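Local coordinates for putative integron gene cassette protein (Uncultured bacterium, PDB 3FUY) that is of unknown function but is encoded by a mobile integron gene cassette and adopts a compact fold of a mixed beta sheet with helices, at residues B[93-98]-B[110-115]. Sequence-based numbering, arbitrary orientation.
Sequences RIRCVD and YVDLIV
A classic beta bulge interrupts the antiparallel hairpin of strands 91-100 and 106-116, between strands 44-49 and 150-160 of the mixed sheet: two residues, Arg-95 and Cys-96, sit opposite the single Tyr-110. On the Arg-93 side of the bulge the pairing is regular, Arg-93 N giving its hydrogen to Asp-112 O (2.9 Å) and Asp-112 N returning one to Arg-93 O (2.8 Å). At the bulge, Tyr-110 O takes a short bond from Arg-95 N (2.7 Å) and a weak one from Cys-96 N (3.4 Å), while Tyr-110 N bonds to Cys-96 O.

The extra residue sets Arg-95 and Cys-96 next to each other on one face, with Arg-93, Tyr-110 and Asp-112. With its chain bent at chi2 (-56°), Arg-95 turns its guanidinium to Asp-112, where NE (2.8 Å) and NH2 (3.0 Å) both donate to the one oxygen OD2. That oxygen lies in the guanidinium plane, but the two flat groups stand 80° apart, and NE descends on OD2 from above the carboxylate. Further along, Cys-96 CB packs against Tyr-110 CD1 (3.9 Å), with SG oblique to the ring. On the reverse face, Ile-94 packs on helix 59-79 and Val-111 on helix 121-138.

Arg-158 of strand 150-160 makes a second salt bridge to OD2; Asp-170 pairs with NH1 of Arg-95, and Pro-169 O takes a second bond from NH2. Such buried, mutually compensating charges would be expected to keep Asp-112 ionised and tie the bulge to the C-terminal segment.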
loop_
_atom_site.group_PDB
_atom_site.type_symbol
_atom_site.label_atom_id
_atom_site.label_comp_id
_atom_site.label_asym_id
_atom_site.label_seq_id
_atom_site.Cartn_x
_atom_site.Cartn_y
_atom_site.Cartn_z
ATOM N N ARG B 93 10.450 -19.541 -7.258
ATOM C CA ARG B 93 9.698 -18.305 -7.097
ATOM C C ARG B 93 10.314 -17.420 -6.035
ATOM O O ARG B 93 10.649 -17.891 -4.948
ATOM C CB ARG B 93 8.243 -18.614 -6.716
ATOM C CG ARG B 93 7.553 -19.602 -7.642
ATOM C CD ARG B 93 7.456 -19.066 -9.082
ATOM N NE ARG B 93 6.787 -17.765 -9.166
ATOM C CZ ARG B 93 6.543 -17.136 -10.316
ATOM N NH1 ARG B 93 6.890 -17.703 -11.464
ATOM N NH2 ARG B 93 5.936 -15.956 -10.327
ATOM N N ILE B 94 10.464 -16.130 -6.329
ATOM C CA ILE B 94 10.995 -15.234 -5.307
ATOM C C ILE B 94 9.874 -14.888 -4.315
ATOM O O ILE B 94 8.697 -14.841 -4.691
ATOM C CB ILE B 94 11.612 -13.967 -5.927
ATOM C CG1 ILE B 94 12.466 -13.233 -4.904
ATOM C CG2 ILE B 94 10.525 -13.037 -6.508
ATOM C CD1 ILE B 94 13.382 -12.161 -5.527
ATOM N N ARG B 95 10.225 -14.670 -3.050
ATOM C CA ARG B 95 9.223 -14.263 -2.065
ATOM C C ARG B 95 9.568 -12.924 -1.454
ATOM O O ARG B 95 8.724 -12.026 -1.354
ATOM C CB ARG B 95 9.089 -15.311 -0.953
ATOM C CG ARG B 95 8.644 -16.667 -1.431
ATOM C CD ARG B 95 7.320 -16.610 -2.207
ATOM N NE ARG B 95 6.953 -17.954 -2.637
ATOM C CZ ARG B 95 6.264 -18.248 -3.732
ATOM N NH1 ARG B 95 5.831 -17.285 -4.556
ATOM N NH2 ARG B 95 6.015 -19.519 -4.007
ATOM N N CYS B 96 10.822 -12.785 -1.039
ATOM C CA CYS B 96 11.219 -11.616 -0.273
ATOM C C CYS B 96 12.689 -11.309 -0.520
ATOM O O CYS B 96 13.509 -12.213 -0.690
ATOM C CB CYS B 96 10.970 -11.859 1.228
ATOM S SG CYS B 96 11.608 -10.570 2.338
ATOM N N VAL B 97 13.010 -10.028 -0.557
ATOM C CA VAL B 97 14.398 -9.599 -0.526
ATOM C C VAL B 97 14.535 -8.795 0.750
ATOM O O VAL B 97 13.910 -7.741 0.905
ATOM C CB VAL B 97 14.762 -8.706 -1.731
ATOM C CG1 VAL B 97 16.178 -8.144 -1.569
ATOM C CG2 VAL B 97 14.620 -9.481 -3.020
ATOM N N ASP B 98 15.318 -9.322 1.679
ATOM C CA ASP B 98 15.597 -8.638 2.929
ATOM C C ASP B 98 16.988 -8.010 2.871
ATOM O O ASP B 98 18.010 -8.712 2.800
ATOM C CB ASP B 98 15.471 -9.613 4.103
ATOM C CG ASP B 98 15.548 -8.921 5.449
ATOM O OD1 ASP B 98 16.046 -7.784 5.502
ATOM O OD2 ASP B 98 15.104 -9.514 6.455
ATOM N N TYR B 110 14.765 -14.766 -0.273
ATOM C CA TYR B 110 13.963 -15.949 0.052
ATOM C C TYR B 110 13.208 -16.427 -1.174
ATOM O O TYR B 110 12.409 -15.674 -1.749
ATOM C CB TYR B 110 12.942 -15.621 1.152
ATOM C CG TYR B 110 13.583 -15.239 2.444
ATOM C CD1 TYR B 110 13.921 -13.920 2.711
ATOM C CD2 TYR B 110 13.897 -16.213 3.395
ATOM C CE1 TYR B 110 14.541 -13.574 3.898
ATOM C CE2 TYR B 110 14.504 -15.878 4.575
ATOM C CZ TYR B 110 14.825 -14.566 4.829
ATOM O OH TYR B 110 15.422 -14.248 6.024
ATOM N N VAL B 111 13.448 -17.672 -1.562
ATOM C CA VAL B 111 12.831 -18.253 -2.738
ATOM C C VAL B 111 12.150 -19.537 -2.304
ATOM O O VAL B 111 12.547 -20.135 -1.307
ATOM C CB VAL B 111 13.876 -18.567 -3.829
ATOM C CG1 VAL B 111 14.644 -17.316 -4.191
ATOM C CG2 VAL B 111 14.866 -19.657 -3.344
ATOM N N ASP B 112 11.104 -19.926 -3.023
ATOM C CA ASP B 112 10.451 -21.217 -2.828
ATOM C C ASP B 112 10.823 -22.069 -4.032
ATOM O O ASP B 112 10.808 -21.575 -5.163
ATOM C CB ASP B 112 8.913 -21.084 -2.822
ATOM C CG ASP B 112 8.335 -20.585 -1.495
ATOM O OD1 ASP B 112 9.085 -20.315 -0.536
ATOM O OD2 ASP B 112 7.089 -20.460 -1.416
ATOM N N LEU B 113 11.154 -23.337 -3.801
ATOM C CA LEU B 113 11.257 -24.308 -4.883
ATOM C C LEU B 113 10.028 -25.205 -4.800
ATOM O O LEU B 113 9.808 -25.876 -3.788
ATOM C CB LEU B 113 12.527 -25.165 -4.777
ATOM C CG LEU B 113 12.695 -26.238 -5.863
ATOM C CD1 LEU B 113 13.191 -25.627 -7.168
ATOM C CD2 LEU B 113 13.645 -27.354 -5.412
ATOM N N ILE B 114 9.224 -25.210 -5.852
ATOM C CA ILE B 114 8.006 -26.017 -5.861
ATOM C C ILE B 114 8.124 -27.181 -6.838
ATOM O O ILE B 114 8.258 -26.969 -8.038
ATOM C CB ILE B 114 6.755 -25.165 -6.202
ATOM C CG1 ILE B 114 6.702 -23.913 -5.320
ATOM C CG2 ILE B 114 5.486 -25.988 -6.030
ATOM C CD1 ILE B 114 5.602 -22.914 -5.722
ATOM N N VAL B 115 8.086 -28.410 -6.316
ATOM C CA VAL B 115 8.083 -29.604 -7.159
ATOM C C VAL B 115 6.721 -30.288 -7.108
ATOM O O VAL B 115 5.922 -30.029 -6.215
ATOM C CB VAL B 115 9.193 -30.621 -6.768
ATOM C CG1 VAL B 115 10.571 -30.004 -6.942
ATOM C CG2 VAL B 115 9.002 -31.102 -5.341
#